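Local coordinates for putative metal resistance protein (Proteus mirabilis, PDB 6C29) that probably serves as a membrane-bound protein-disulfide reductase, its N-terminal periplasmic tandem immunoglobulin-fold domain, the part described here, priming the trimeric disulfide isomerase ScsC, at residues Arg19-Lys24 with Ala135-Gln140; Val30-Glu35 with Phe93-Lys98; His179-Tyr184 with Pro196-Lys201; Leu169-Glu174 with Asp203-Thr208; Val36-Gly41 with Leu111-Asn116. All coordinates share one frame; numbering follows the deposited sequence.

Contact 1. Residues Arg19-Lys24 with Ala135-Gln140; sequences RATADK and ADFEWQ
The ring of Phe-137, on the first turn of helix 137-145, is met by three successive residues of strand 16-24. Thr-21 OG1 lies at the ring edge, in its plane, 3.4 Å from Phe-137 CE1. Backbone atoms of Ala-22 lie over one face, while Asp-23 brings its CB to 3.6 Å from Phe-137 CE2. Phe-137 CG is anti to the backbone N (chi1 -179°), on a CB that already points at the strand. One water ties Thr-21 to the helix: it is 2.9 Å from Thr-21 OG1 and donates to Gln-140 OE1 at 2.8 Å. Beyond it the side chains of Arg-19 and Gln-140 cross at about a right angle, their flat groups 85° apart, with Arg-19 NH1 4.1 Å from Gln-140 OE1. Thr-21 CG2 lies over one face of the guanidinium, which also forms salt bridges to Glu-35 and Asp-4; Arg-19 NH2 donates to a second water at 2.7 Å. Asp-136 sits at the N-cap position without a capping bond from its side chain; its O accepts from Gln-140 N at 2.9 Å. The arrangement is that of a short helix, following the first immunoglobulin-like domain, packed on the outermost strand of a sandwich sheet.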
# COMPACT_ATOMS: atom_id res chain seq x y z
N ARG A 19 10.92 12.87 1.98
CA ARG A 19 10.55 14.26 1.76
C ARG A 19 9.05 14.36 1.75
O ARG A 19 8.41 13.56 1.10
CB ARG A 19 11.10 14.76 0.42
CG ARG A 19 10.62 16.19 0.05
CD ARG A 19 11.31 16.67 -1.25
NE ARG A 19 10.85 17.98 -1.72
CZ ARG A 19 10.29 18.23 -2.91
NH1 ARG A 19 10.03 17.25 -3.77
NH2 ARG A 19 9.97 19.48 -3.23
N ALA A 20 8.50 15.36 2.44
CA ALA A 20 7.08 15.63 2.39
C ALA A 20 6.83 17.04 1.90
O ALA A 20 7.55 17.98 2.27
CB ALA A 20 6.44 15.43 3.73
N THR A 21 5.81 17.18 1.06
CA THR A 21 5.35 18.46 0.55
C THR A 21 3.84 18.51 0.68
O THR A 21 3.20 17.46 0.78
CB THR A 21 5.74 18.67 -0.90
OG1 THR A 21 5.27 17.56 -1.69
CG2 THR A 21 7.25 18.81 -1.03
N ALA A 22 3.27 19.69 0.74
CA ALA A 22 1.85 19.79 1.00
C ALA A 22 1.23 21.05 0.47
O ALA A 22 1.90 22.04 0.23
CB ALA A 22 1.61 19.69 2.51
N ASP A 23 -0.09 20.98 0.29
CA ASP A 23 -0.91 22.10 -0.15
C ASP A 23 -2.19 22.10 0.66
O ASP A 23 -2.82 21.07 0.82
CB ASP A 23 -1.20 21.97 -1.63
CG ASP A 23 -1.85 23.21 -2.21
OD1 ASP A 23 -1.94 24.22 -1.50
OD2 ASP A 23 -2.26 23.15 -3.39
N LYS A 24 -2.56 23.26 1.22
CA LYS A 24 -3.80 23.38 1.94
C LYS A 24 -4.73 24.24 1.12
O LYS A 24 -4.37 25.34 0.71
CB LYS A 24 -3.60 23.97 3.35
CG LYS A 24 -4.90 24.01 4.16
CD LYS A 24 -4.69 24.21 5.66
CE LYS A 24 -4.71 25.63 6.11
NZ LYS A 24 -4.83 25.65 7.60
N ALA A 135 6.20 24.37 -7.00
CA ALA A 135 5.58 24.71 -8.28
C ALA A 135 4.91 23.52 -8.98
O ALA A 135 3.83 23.65 -9.58
CB ALA A 135 6.63 25.31 -9.21
N ASP A 136 5.54 22.36 -8.93
CA ASP A 136 4.97 21.24 -9.66
C ASP A 136 4.30 20.22 -8.76
O ASP A 136 4.24 19.04 -9.08
CB ASP A 136 6.03 20.60 -10.52
CG ASP A 136 7.10 19.92 -9.74
OD1 ASP A 136 7.13 20.00 -8.49
OD2 ASP A 136 7.94 19.31 -10.42
N PHE A 137 3.75 20.71 -7.65
CA PHE A 137 3.08 19.82 -6.69
C PHE A 137 1.89 19.08 -7.31
O PHE A 137 1.76 17.87 -7.09
CB PHE A 137 2.62 20.62 -5.47
CG PHE A 137 1.94 19.80 -4.43
CD1 PHE A 137 2.68 19.09 -3.50
CD2 PHE A 137 0.56 19.75 -4.35
CE1 PHE A 137 2.07 18.34 -2.54
CE2 PHE A 137 -0.07 19.01 -3.36
CZ PHE A 137 0.68 18.30 -2.47
N GLU A 138 1.03 19.77 -8.06
CA GLU A 138 -0.18 19.16 -8.62
C GLU A 138 0.21 18.06 -9.62
O GLU A 138 -0.36 16.95 -9.62
CB GLU A 138 -1.06 20.23 -9.27
CG GLU A 138 -2.43 19.75 -9.73
CD GLU A 138 -3.40 19.39 -8.59
OE1 GLU A 138 -3.05 19.64 -7.40
OE2 GLU A 138 -4.50 18.87 -8.87
N TRP A 139 1.23 18.32 -10.43
CA TRP A 139 1.74 17.30 -11.34
C TRP A 139 2.31 16.12 -10.57
O TRP A 139 2.03 14.96 -10.94
CB TRP A 139 2.83 17.89 -12.24
CG TRP A 139 3.47 16.90 -13.17
CD1 TRP A 139 2.99 16.44 -14.37
CD2 TRP A 139 4.74 16.25 -12.97
NE1 TRP A 139 3.88 15.53 -14.92
CE2 TRP A 139 4.96 15.40 -14.08
CE3 TRP A 139 5.70 16.29 -11.96
CZ2 TRP A 139 6.13 14.63 -14.23
CZ3 TRP A 139 6.86 15.51 -12.11
CH2 TRP A 139 7.05 14.70 -13.23
N GLN A 140 3.14 16.38 -9.56
CA GLN A 140 3.68 15.29 -8.75
C GLN A 140 2.56 14.50 -8.11
O GLN A 140 2.63 13.29 -8.10
CB GLN A 140 4.65 15.81 -7.66
CG GLN A 140 6.02 16.33 -8.16
CD GLN A 140 7.11 16.17 -7.08
OE1 GLN A 140 6.82 15.81 -5.93
NE2 GLN A 140 8.35 16.40 -7.47
O HOH W 1 8.68 19.26 -5.61
O HOH W 2 5.85 18.05 -4.52

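Contact 2. Residues Val30-Glu35 with Phe93-Lys98; sequences VKILLE and FPIELK
Ile-32 lies aslant Leu-97, its CD1 3.7 Å from Leu-97 CD1, in the apolar centre of an antiparallel strand pair belonging to the first immunoglobulin-like sandwich. On the same face Ile-32 CB is 4.1 Å from Ile-95 CB. Leu-34 and Phe-93 lie side by side, pointing the same way, with Leu-34 CD2 4.0 Å from Phe-93 CD2. Val-30 completes this row, and the opposing sheet closes over it with Ile-58, Trp-60, Leu-105 and Leu-109. The Phe-93 ring also meets the rings of Trp-69, Trp-71 and Tyr-87. The other face begins apolar, with Leu-33 CD2 4.1 Å from Pro-94 CB under helix 137-145, and becomes polar at Lys-31 and Glu-96. These two touch by their aliphatic parts, Lys-31 CG to Glu-96 CG at 4.2 Å, but their charged ends part: Lys-31 forms a salt bridge to Glu-138 and a cation-pi contact with Tyr-141, whereas in the conformer given Glu-96 OE2 is hydrogen-bonded to His-70 NE2. Six backbone hydrogen bonds join the strands, two at each of the pairs Val-30/Leu-97, Ile-32/Ile-95 and Leu-34/Phe-93. Ile-95 O is gripped twice: it is hydrogen-bonded to Tyr-141 OH and accepts from Ile-32 N at 2.9 Å, a nearly straight bond (171°) whose donor is tilted 31° from the carbonyl plane.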
# COMPACT_ATOMS: atom_id res chain seq x y z
N VAL A 30 -5.98 19.25 3.31
CA VAL A 30 -4.56 19.21 3.01
C VAL A 30 -4.24 17.99 2.15
O VAL A 30 -4.68 16.89 2.44
CB VAL A 30 -3.69 19.17 4.30
CG1 VAL A 30 -2.26 19.32 3.97
CG2 VAL A 30 -4.11 20.29 5.25
N LYS A 31 -3.47 18.22 1.09
CA LYS A 31 -2.88 17.16 0.28
C LYS A 31 -1.40 17.12 0.62
O LYS A 31 -0.75 18.18 0.67
CB LYS A 31 -3.09 17.43 -1.21
CG LYS A 31 -4.52 17.26 -1.65
CD LYS A 31 -4.78 17.76 -3.07
CE LYS A 31 -3.98 17.06 -4.14
NZ LYS A 31 -4.41 17.60 -5.45
N ILE A 32 -0.89 15.92 0.87
CA ILE A 32 0.50 15.68 1.24
C ILE A 32 1.07 14.62 0.31
O ILE A 32 0.42 13.60 0.04
CB ILE A 32 0.58 15.22 2.69
CG1 ILE A 32 0.05 16.32 3.61
CG2 ILE A 32 1.99 14.87 3.08
CD1 ILE A 32 -0.56 15.76 4.82
N LEU A 33 2.29 14.83 -0.17
CA LEU A 33 3.04 13.81 -0.87
C LEU A 33 4.20 13.42 -0.03
O LEU A 33 5.01 14.26 0.32
CB LEU A 33 3.55 14.30 -2.22
CG LEU A 33 2.53 14.36 -3.34
CD1 LEU A 33 3.11 15.06 -4.54
CD2 LEU A 33 2.08 12.95 -3.72
N LEU A 34 4.30 12.15 0.29
CA LEU A 34 5.41 11.61 1.04
C LEU A 34 6.29 10.79 0.10
O LEU A 34 5.90 9.72 -0.32
CB LEU A 34 4.93 10.74 2.19
CG LEU A 34 6.02 10.07 2.96
CD1 LEU A 34 6.88 11.11 3.68
CD2 LEU A 34 5.41 9.10 3.96
N GLU A 35 7.47 11.29 -0.24
CA GLU A 35 8.40 10.60 -1.11
C GLU A 35 9.40 9.82 -0.26
O GLU A 35 9.92 10.35 0.73
CB GLU A 35 9.19 11.58 -1.98
CG GLU A 35 8.32 12.43 -2.89
CD GLU A 35 9.13 13.57 -3.52
OE1 GLU A 35 9.80 13.34 -4.56
OE2 GLU A 35 9.16 14.67 -2.92
N PHE A 93 3.78 8.29 -1.56
CA PHE A 93 2.47 8.11 -0.98
C PHE A 93 1.67 9.41 -1.03
O PHE A 93 2.05 10.38 -0.37
CB PHE A 93 2.60 7.64 0.48
CG PHE A 93 3.33 6.34 0.63
CD1 PHE A 93 2.74 5.16 0.27
CD2 PHE A 93 4.62 6.29 1.16
CE1 PHE A 93 3.40 3.96 0.41
CE2 PHE A 93 5.28 5.09 1.30
CZ PHE A 93 4.67 3.91 0.93
N PRO A 94 0.58 9.46 -1.80
CA PRO A 94 -0.36 10.58 -1.66
C PRO A 94 -1.26 10.40 -0.45
O PRO A 94 -1.80 9.30 -0.26
CB PRO A 94 -1.17 10.53 -2.96
CG PRO A 94 -0.71 9.28 -3.71
CD PRO A 94 0.11 8.47 -2.77
N ILE A 95 -1.39 11.45 0.34
CA ILE A 95 -2.14 11.47 1.57
C ILE A 95 -3.08 12.67 1.53
O ILE A 95 -2.74 13.70 0.94
CB ILE A 95 -1.20 11.54 2.76
CG1 ILE A 95 -0.29 10.30 2.79
CG2 ILE A 95 -1.97 11.65 4.05
CD1 ILE A 95 0.94 10.48 3.60
N GLU A 96 -4.27 12.51 2.08
CA GLU A 96 -5.22 13.61 2.19
C GLU A 96 -5.71 13.69 3.63
O GLU A 96 -5.99 12.67 4.24
CB GLU A 96 -6.39 13.43 1.23
CG GLU A 96 -5.99 13.58 -0.24
CD GLU A 96 -7.14 13.34 -1.22
OE1 GLU A 96 -7.89 14.31 -1.52
OE2 GLU A 96 -7.30 12.20 -1.71
N LEU A 97 -5.83 14.93 4.13
CA LEU A 97 -6.29 15.22 5.48
C LEU A 97 -7.38 16.28 5.40
O LEU A 97 -7.33 17.15 4.53
CB LEU A 97 -5.19 15.76 6.41
CG LEU A 97 -3.89 15.01 6.60
CD1 LEU A 97 -3.03 15.82 7.53
CD2 LEU A 97 -4.12 13.64 7.18
N LYS A 98 -8.38 16.15 6.26
CA LYS A 98 -9.43 17.17 6.41
C LYS A 98 -9.42 17.78 7.81
O LYS A 98 -8.84 17.23 8.74
CB LYS A 98 -10.80 16.59 6.08
CG LYS A 98 -10.97 16.26 4.61
CD LYS A 98 -12.35 15.74 4.33
CE LYS A 98 -12.53 15.41 2.86
NZ LYS A 98 -13.85 14.75 2.67

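Contact 3. Residues His179-Tyr184 with Pro196-Lys201; sequences HQPNIY and PQLTAK
Leu-198 reaches from strand 191-201 to Pro-181 and Ile-183, and its two methyls divide these partners between them. Its CB points at segment 179-184, and CG, anti to the carbonyl carbon (chi1 -75°), carries the fork across. CD1 goes to the methyl branch of Ile-183, 3.8 Å from Ile-183 CG2. CD2 settles on the backbone ahead of the isoleucine: it is 3.6 Å from Pro-181 O and 4.1 Å from Asn-182 CA, with Pro-181 CB also near. The two methyls thus lie against consecutive parts of the chain, where loop turns into strand. Both strands are outermost in their sheets, 182-186 in the three-stranded one and 191-201 in the four-stranded one, and the contact closes one side of the second immunoglobulin-like sandwich by apolar side chains between the sheets. Ile-183 CG2 is shared, because it also meets the ring of Pro-196, 3.6 Å from Pro-196 CB and 3.8 Å from Pro-196 CG. It stands between the backbone N and the carbonyl carbon, while Ile-183 CG1 is anti to the N (chi1 -169°), and the side chains of Ile-183 and Pro-196 cross obliquely. Deeper in the sandwich, Ile-183 packs on Leu-169 and Phe-229. From the neighbouring strand, Leu-205 touches Leu-198 and Pro-181, and Val-207 lies against Pro-196.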
# COMPACT_ATOMS: atom_id res chain seq x y z
N HIS A 179 -2.80 -11.67 -19.31
CA HIS A 179 -1.47 -11.76 -19.89
C HIS A 179 -0.39 -12.08 -18.87
O HIS A 179 0.24 -13.13 -18.93
CB HIS A 179 -1.17 -10.44 -20.63
CG HIS A 179 -2.14 -10.18 -21.74
ND1 HIS A 179 -2.94 -9.05 -21.78
CD2 HIS A 179 -2.49 -10.93 -22.80
CE1 HIS A 179 -3.71 -9.11 -22.85
NE2 HIS A 179 -3.45 -10.23 -23.50
N GLN A 180 -0.16 -11.17 -17.93
CA GLN A 180 0.81 -11.38 -16.87
C GLN A 180 0.27 -10.86 -15.56
O GLN A 180 0.80 -9.89 -15.03
CB GLN A 180 2.15 -10.68 -17.20
CG GLN A 180 2.87 -11.24 -18.41
CD GLN A 180 4.23 -10.62 -18.61
OE1 GLN A 180 4.57 -10.18 -19.70
NE2 GLN A 180 5.03 -10.60 -17.54
N PRO A 181 -0.77 -11.48 -15.03
CA PRO A 181 -1.38 -10.96 -13.82
C PRO A 181 -0.58 -11.16 -12.57
O PRO A 181 0.22 -12.09 -12.46
CB PRO A 181 -2.68 -11.73 -13.74
CG PRO A 181 -2.40 -13.01 -14.46
CD PRO A 181 -1.49 -12.63 -15.59
N ASN A 182 -0.81 -10.26 -11.62
CA ASN A 182 -0.32 -10.42 -10.27
C ASN A 182 -1.47 -10.11 -9.34
O ASN A 182 -2.40 -9.39 -9.71
CB ASN A 182 0.87 -9.50 -9.96
CG ASN A 182 2.12 -9.99 -10.59
OD1 ASN A 182 2.71 -10.96 -10.13
ND2 ASN A 182 2.54 -9.34 -11.66
N ILE A 183 -1.39 -10.65 -8.13
CA ILE A 183 -2.36 -10.38 -7.09
C ILE A 183 -1.64 -10.17 -5.75
O ILE A 183 -0.66 -10.84 -5.42
CB ILE A 183 -3.41 -11.49 -6.99
CG1 ILE A 183 -4.57 -11.06 -6.08
CG2 ILE A 183 -2.79 -12.76 -6.50
CD1 ILE A 183 -5.81 -11.96 -6.23
N TYR A 184 -2.17 -9.21 -5.00
CA TYR A 184 -1.64 -8.79 -3.71
C TYR A 184 -2.80 -8.74 -2.75
O TYR A 184 -3.74 -7.98 -2.94
CB TYR A 184 -0.98 -7.42 -3.84
CG TYR A 184 -0.01 -7.39 -4.98
CD1 TYR A 184 1.26 -7.92 -4.84
CD2 TYR A 184 -0.35 -6.84 -6.19
CE1 TYR A 184 2.16 -7.94 -5.89
CE2 TYR A 184 0.54 -6.83 -7.26
CZ TYR A 184 1.80 -7.37 -7.11
OH TYR A 184 2.70 -7.36 -8.15
N PRO A 196 0.47 -16.45 -3.48
CA PRO A 196 -0.65 -16.81 -4.37
C PRO A 196 -0.18 -17.63 -5.55
O PRO A 196 0.86 -17.32 -6.11
CB PRO A 196 -1.18 -15.46 -4.85
CG PRO A 196 -0.71 -14.48 -3.87
CD PRO A 196 0.60 -14.98 -3.35
N GLN A 197 -0.93 -18.68 -5.90
CA GLN A 197 -0.69 -19.46 -7.12
C GLN A 197 -1.73 -19.13 -8.17
O GLN A 197 -2.90 -19.34 -7.96
CB GLN A 197 -0.74 -20.96 -6.86
CG GLN A 197 0.28 -21.41 -5.85
CD GLN A 197 0.31 -22.92 -5.62
OE1 GLN A 197 -0.31 -23.71 -6.34
NE2 GLN A 197 1.04 -23.31 -4.58
N LEU A 198 -1.28 -18.60 -9.29
CA LEU A 198 -2.14 -18.09 -10.35
C LEU A 198 -2.08 -18.96 -11.58
O LEU A 198 -1.01 -19.35 -12.02
CB LEU A 198 -1.75 -16.66 -10.75
CG LEU A 198 -2.13 -15.56 -9.76
CD1 LEU A 198 -1.33 -15.66 -8.49
CD2 LEU A 198 -1.93 -14.18 -10.42
N THR A 199 -3.26 -19.25 -12.13
CA THR A 199 -3.42 -19.97 -13.39
C THR A 199 -4.44 -19.27 -14.23
O THR A 199 -5.55 -19.03 -13.76
CB THR A 199 -3.88 -21.41 -13.19
OG1 THR A 199 -2.97 -22.07 -12.31
CG2 THR A 199 -3.90 -22.14 -14.54
N ALA A 200 -4.09 -18.90 -15.46
CA ALA A 200 -5.03 -18.20 -16.33
C ALA A 200 -5.20 -18.88 -17.67
O ALA A 200 -4.24 -19.42 -18.22
CB ALA A 200 -4.58 -16.77 -16.55
N LYS A 201 -6.43 -18.87 -18.16
CA LYS A 201 -6.74 -19.30 -19.53
C LYS A 201 -7.83 -18.40 -20.07
O LYS A 201 -8.88 -18.24 -19.45
CB LYS A 201 -7.15 -20.76 -19.58
CG LYS A 201 -7.27 -21.20 -21.02
CD LYS A 201 -7.55 -22.66 -21.20
CE LYS A 201 -7.37 -23.02 -22.67
NZ LYS A 201 -7.56 -24.47 -22.90

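Contact 4. Residues Leu169-Glu174 with Asp203-Thr208; sequences LSLQRE and DHLSVT
Leu-169 pairs with Val-207, and Leu-171 with Leu-205, through two backbone hydrogen bonds each. A fifth, from Arg-173 N to Asp-203 O, is 2.8 Å long and nearly straight (171°). Apolar contacts fill the face of these leucines and the valine: Leu-169 CB is 3.9 Å from Val-207 CB, and the side-by-side leucines bring Leu-171 CD1 to 4.0 Å from Leu-205 CD2. Phe-229 of the opposing sheet packs on both Leu-169 and Leu-171. Polar contacts gather on the other face and at the strand end. Gln-172 and Asp-203 also run side by side, but the bond from Gln-172 NE2 to Asp-203 OD2 is weak at 3.5 Å; Ser-156 holds the amide oxygen. Arg-173 leads its extended side chain away to salt bridges with Asp-233 and Asp-234. With an apolar inner face and a polar outer one, the pair is typical of two central antiparallel strands in an immunoglobulin-like sandwich, here the second.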
# COMPACT_ATOMS: atom_id res chain seq x y z
N LEU A 169 -9.90 -18.22 -5.51
CA LEU A 169 -10.58 -17.14 -6.22
C LEU A 169 -10.75 -17.48 -7.68
O LEU A 169 -9.89 -18.13 -8.29
CB LEU A 169 -9.80 -15.83 -6.15
CG LEU A 169 -9.22 -15.35 -4.83
CD1 LEU A 169 -8.48 -14.00 -5.02
CD2 LEU A 169 -10.29 -15.23 -3.81
N SER A 170 -11.83 -16.97 -8.25
CA SER A 170 -12.07 -17.04 -9.68
C SER A 170 -12.39 -15.64 -10.15
O SER A 170 -13.33 -15.03 -9.64
CB SER A 170 -13.20 -18.02 -9.98
OG SER A 170 -13.69 -17.84 -11.29
N LEU A 171 -11.58 -15.12 -11.06
CA LEU A 171 -11.66 -13.74 -11.51
C LEU A 171 -11.83 -13.70 -13.01
O LEU A 171 -11.03 -14.27 -13.75
CB LEU A 171 -10.40 -12.96 -11.11
CG LEU A 171 -10.02 -13.04 -9.63
CD1 LEU A 171 -8.72 -12.33 -9.36
CD2 LEU A 171 -11.10 -12.43 -8.77
N GLN A 172 -12.84 -12.98 -13.46
CA GLN A 172 -13.10 -12.84 -14.88
C GLN A 172 -12.60 -11.50 -15.39
O GLN A 172 -12.93 -10.46 -14.82
CB GLN A 172 -14.59 -12.96 -15.18
CG GLN A 172 -14.87 -12.83 -16.67
CD GLN A 172 -16.36 -12.90 -16.99
OE1 GLN A 172 -17.18 -12.21 -16.37
NE2 GLN A 172 -16.70 -13.71 -17.98
N ARG A 173 -11.79 -11.52 -16.44
CA ARG A 173 -11.32 -10.28 -17.04
C ARG A 173 -12.46 -9.61 -17.78
O ARG A 173 -13.23 -10.27 -18.44
CB ARG A 173 -10.16 -10.55 -17.97
CG ARG A 173 -9.42 -9.26 -18.34
CD ARG A 173 -8.11 -9.48 -19.06
NE ARG A 173 -7.63 -8.22 -19.63
CZ ARG A 173 -6.40 -7.75 -19.51
NH1 ARG A 173 -5.48 -8.41 -18.84
NH2 ARG A 173 -6.09 -6.59 -20.08
N GLU A 174 -12.60 -8.29 -17.63
CA GLU A 174 -13.74 -7.57 -18.22
C GLU A 174 -13.70 -7.62 -19.74
O GLU A 174 -14.70 -7.91 -20.41
CB GLU A 174 -13.72 -6.11 -17.76
CG GLU A 174 -14.95 -5.31 -18.24
CD GLU A 174 -14.90 -3.82 -17.89
OE1 GLU A 174 -14.14 -3.42 -16.99
OE2 GLU A 174 -15.64 -3.05 -18.55
N ASP A 203 -10.08 -15.45 -20.49
CA ASP A 203 -10.47 -14.39 -19.56
C ASP A 203 -10.64 -14.86 -18.12
O ASP A 203 -11.08 -14.08 -17.27
CB ASP A 203 -11.77 -13.74 -20.03
CG ASP A 203 -12.98 -14.64 -19.92
OD1 ASP A 203 -12.88 -15.82 -19.53
OD2 ASP A 203 -14.09 -14.15 -20.25
N HIS A 204 -10.24 -16.10 -17.83
CA HIS A 204 -10.40 -16.69 -16.52
C HIS A 204 -9.09 -16.80 -15.78
O HIS A 204 -8.10 -17.36 -16.28
CB HIS A 204 -11.05 -18.07 -16.67
CG HIS A 204 -11.17 -18.82 -15.39
ND1 HIS A 204 -12.00 -18.42 -14.36
CD2 HIS A 204 -10.54 -19.94 -14.96
CE1 HIS A 204 -11.86 -19.27 -13.35
NE2 HIS A 204 -10.99 -20.19 -13.69
N LEU A 205 -9.08 -16.24 -14.57
CA LEU A 205 -7.94 -16.33 -13.67
C LEU A 205 -8.32 -17.05 -12.38
O LEU A 205 -9.24 -16.63 -11.69
CB LEU A 205 -7.43 -14.92 -13.37
CG LEU A 205 -6.31 -14.76 -12.33
CD1 LEU A 205 -5.09 -15.47 -12.73
CD2 LEU A 205 -5.99 -13.30 -12.11
N SER A 206 -7.62 -18.14 -12.07
CA SER A 206 -7.81 -18.88 -10.84
C SER A 206 -6.64 -18.60 -9.91
O SER A 206 -5.49 -18.56 -10.35
CB SER A 206 -7.94 -20.38 -11.12
OG SER A 206 -8.08 -21.10 -9.92
N VAL A 207 -6.94 -18.39 -8.64
CA VAL A 207 -5.95 -18.11 -7.63
C VAL A 207 -6.14 -19.04 -6.45
O VAL A 207 -7.27 -19.21 -5.99
CB VAL A 207 -6.07 -16.66 -7.13
CG1 VAL A 207 -4.97 -16.32 -6.18
CG2 VAL A 207 -6.10 -15.66 -8.30
N THR A 208 -5.08 -19.64 -5.96
CA THR A 208 -5.18 -20.38 -4.71
C THR A 208 -4.14 -19.84 -3.75
O THR A 208 -3.00 -19.50 -4.13
CB THR A 208 -5.00 -21.89 -4.92
OG1 THR A 208 -3.64 -22.18 -5.23
CG2 THR A 208 -5.89 -22.36 -6.07
O HOH W 3 -10.57 -20.83 -9.13
O HOH W 4 -14.93 -11.52 -20.39

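Contact 5. Residues Val36-Gly41 with Leu111-Asn116; sequences VQLAPG and LSTCSN
Leu-38 and Thr-113 meet by one methyl each. Leu-38 CG is anti to the carbonyl carbon (chi1 -58°), and Thr-113 has CG2 in that same relation, its OG1 taking the crowded position (chi1 55°). Leu-38 CD2 lies 3.8 Å from Thr-113 CG2, the two side chains sliding past each other in opposite directions. Thr-113 OG1 is turned to another partner, a hydrogen bond with His-15 NE2. One step deeper Val-36 and Leu-111 approach in the same manner, Val-36 CG1 4.2 Å from Leu-111 CD2, beside Val-18. The segments run nearly parallel, 14° apart, and belong to strands 30-38 and 104-114 of the two facing sheets in the first immunoglobulin-like domain, the region related to the N-terminal part of DsbD. Cys-114, whose CB points away from segment 36-41, is probably one of the redox-active cysteines, as in DsbD. Beyond the strand ends the packing gives way to polar atoms: Gly-41 O lies 3.3 Å from Ser-115 OG in the one of two Ser-115 conformers given. A water donates to Gly-41 O at 2.7 Å and, for that same conformer, lies 3.0 Å from Ser-115 OG.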
# COMPACT_ATOMS: atom_id res chain seq x y z
N VAL A 36 9.66 8.58 -0.65
CA VAL A 36 10.63 7.73 -0.00
C VAL A 36 11.59 7.20 -1.03
O VAL A 36 11.17 6.57 -2.00
CB VAL A 36 9.97 6.57 0.72
CG1 VAL A 36 10.99 5.70 1.37
CG2 VAL A 36 8.97 7.08 1.75
N GLN A 37 12.89 7.49 -0.85
CA GLN A 37 13.97 7.01 -1.71
C GLN A 37 14.81 6.01 -0.94
O GLN A 37 15.32 6.35 0.12
CB GLN A 37 14.87 8.17 -2.15
CG GLN A 37 14.30 9.07 -3.24
CD GLN A 37 14.54 8.55 -4.66
OE1 GLN A 37 15.49 7.81 -4.92
NE2 GLN A 37 13.67 8.94 -5.58
N LEU A 38 15.00 4.81 -1.50
CA LEU A 38 15.68 3.72 -0.83
C LEU A 38 16.98 3.33 -1.50
O LEU A 38 17.05 3.28 -2.73
CB LEU A 38 14.76 2.52 -0.85
CG LEU A 38 13.42 2.76 -0.18
CD1 LEU A 38 12.43 1.69 -0.63
CD2 LEU A 38 13.56 2.68 1.31
N ALA A 39 17.99 3.02 -0.72
CA ALA A 39 19.21 2.44 -1.29
C ALA A 39 19.02 1.03 -1.82
O ALA A 39 18.09 0.33 -1.42
CB ALA A 39 20.29 2.44 -0.26
N PRO A 40 19.91 0.59 -2.74
CA PRO A 40 19.76 -0.76 -3.29
C PRO A 40 19.72 -1.83 -2.22
O PRO A 40 20.48 -1.81 -1.26
CB PRO A 40 21.00 -0.90 -4.19
CG PRO A 40 21.26 0.49 -4.65
CD PRO A 40 20.93 1.37 -3.46
N GLY A 41 18.79 -2.76 -2.41
CA GLY A 41 18.60 -3.88 -1.52
C GLY A 41 17.60 -3.62 -0.41
O GLY A 41 17.21 -4.56 0.25
N LEU A 111 8.96 4.94 9.50
CA LEU A 111 9.24 4.28 8.25
C LEU A 111 9.83 2.92 8.50
O LEU A 111 10.82 2.77 9.22
CB LEU A 111 10.22 5.09 7.40
CG LEU A 111 10.55 4.46 6.04
CD1 LEU A 111 9.36 4.49 5.13
CD2 LEU A 111 11.71 5.25 5.44
N SER A 112 9.20 1.90 7.94
CA SER A 112 9.76 0.57 7.95
C SER A 112 10.56 0.31 6.69
O SER A 112 10.09 0.61 5.56
CB SER A 112 8.65 -0.44 8.07
OG SER A 112 7.70 -0.10 7.08
N THR A 113 11.76 -0.21 6.84
CA THR A 113 12.57 -0.59 5.70
C THR A 113 13.07 -1.98 5.98
O THR A 113 13.26 -2.37 7.14
CB THR A 113 13.74 0.40 5.43
OG1 THR A 113 14.55 0.56 6.61
CG2 THR A 113 13.19 1.80 5.01
N CYS A 114 13.30 -2.72 4.92
CA CYS A 114 13.71 -4.10 5.04
C CYS A 114 14.76 -4.53 4.04
O CYS A 114 14.66 -4.22 2.86
CB CYS A 114 12.51 -5.01 4.89
SG CYS A 114 12.96 -6.76 4.90
N SER A 115 15.75 -5.26 4.52
CA SER A 115 16.66 -5.91 3.61
C SER A 115 16.48 -7.41 3.91
O SER A 115 15.79 -8.12 3.16
CB SER A 115 18.08 -5.36 3.79
OG SER A 115 18.96 -5.80 2.76
N ASN A 116 17.07 -7.87 4.99
CA ASN A 116 16.73 -9.16 5.61
C ASN A 116 16.26 -9.00 7.05
O ASN A 116 15.90 -9.98 7.71
CB ASN A 116 17.94 -10.08 5.61
CG ASN A 116 19.04 -9.60 6.54
OD1 ASN A 116 19.43 -8.42 6.53
ND2 ASN A 116 19.52 -10.50 7.40
O HOH W 5 18.13 -7.10 0.13

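Overall arrangement
The contacts fall into two groups, one for each immunoglobulin-like domain. Contacts 1, 2 and 5 share the first: strand 30-38 serves both contacts 2 and 5, whose segments alternate along the chain and whose centres are about 21 Å apart, and it neighbours strand 16-24 of contact 1, about 9 Å from contact 2 between centres. The Arg-19 to Glu-35 salt bridge joins contacts 1 and 2; Phe-93 packs on Val-36 between contacts 2 and 5. Contacts 3 and 4, centres about 8 Å apart, follow later, contact 3 lying between the two segments of contact 4; probable backbone hydrogen bonds join them. Some 31 Å separates the centres of contacts 2 and 3. Helix 137-145 lies between the domains in sequence, so contact 1 packs its start on the first domain.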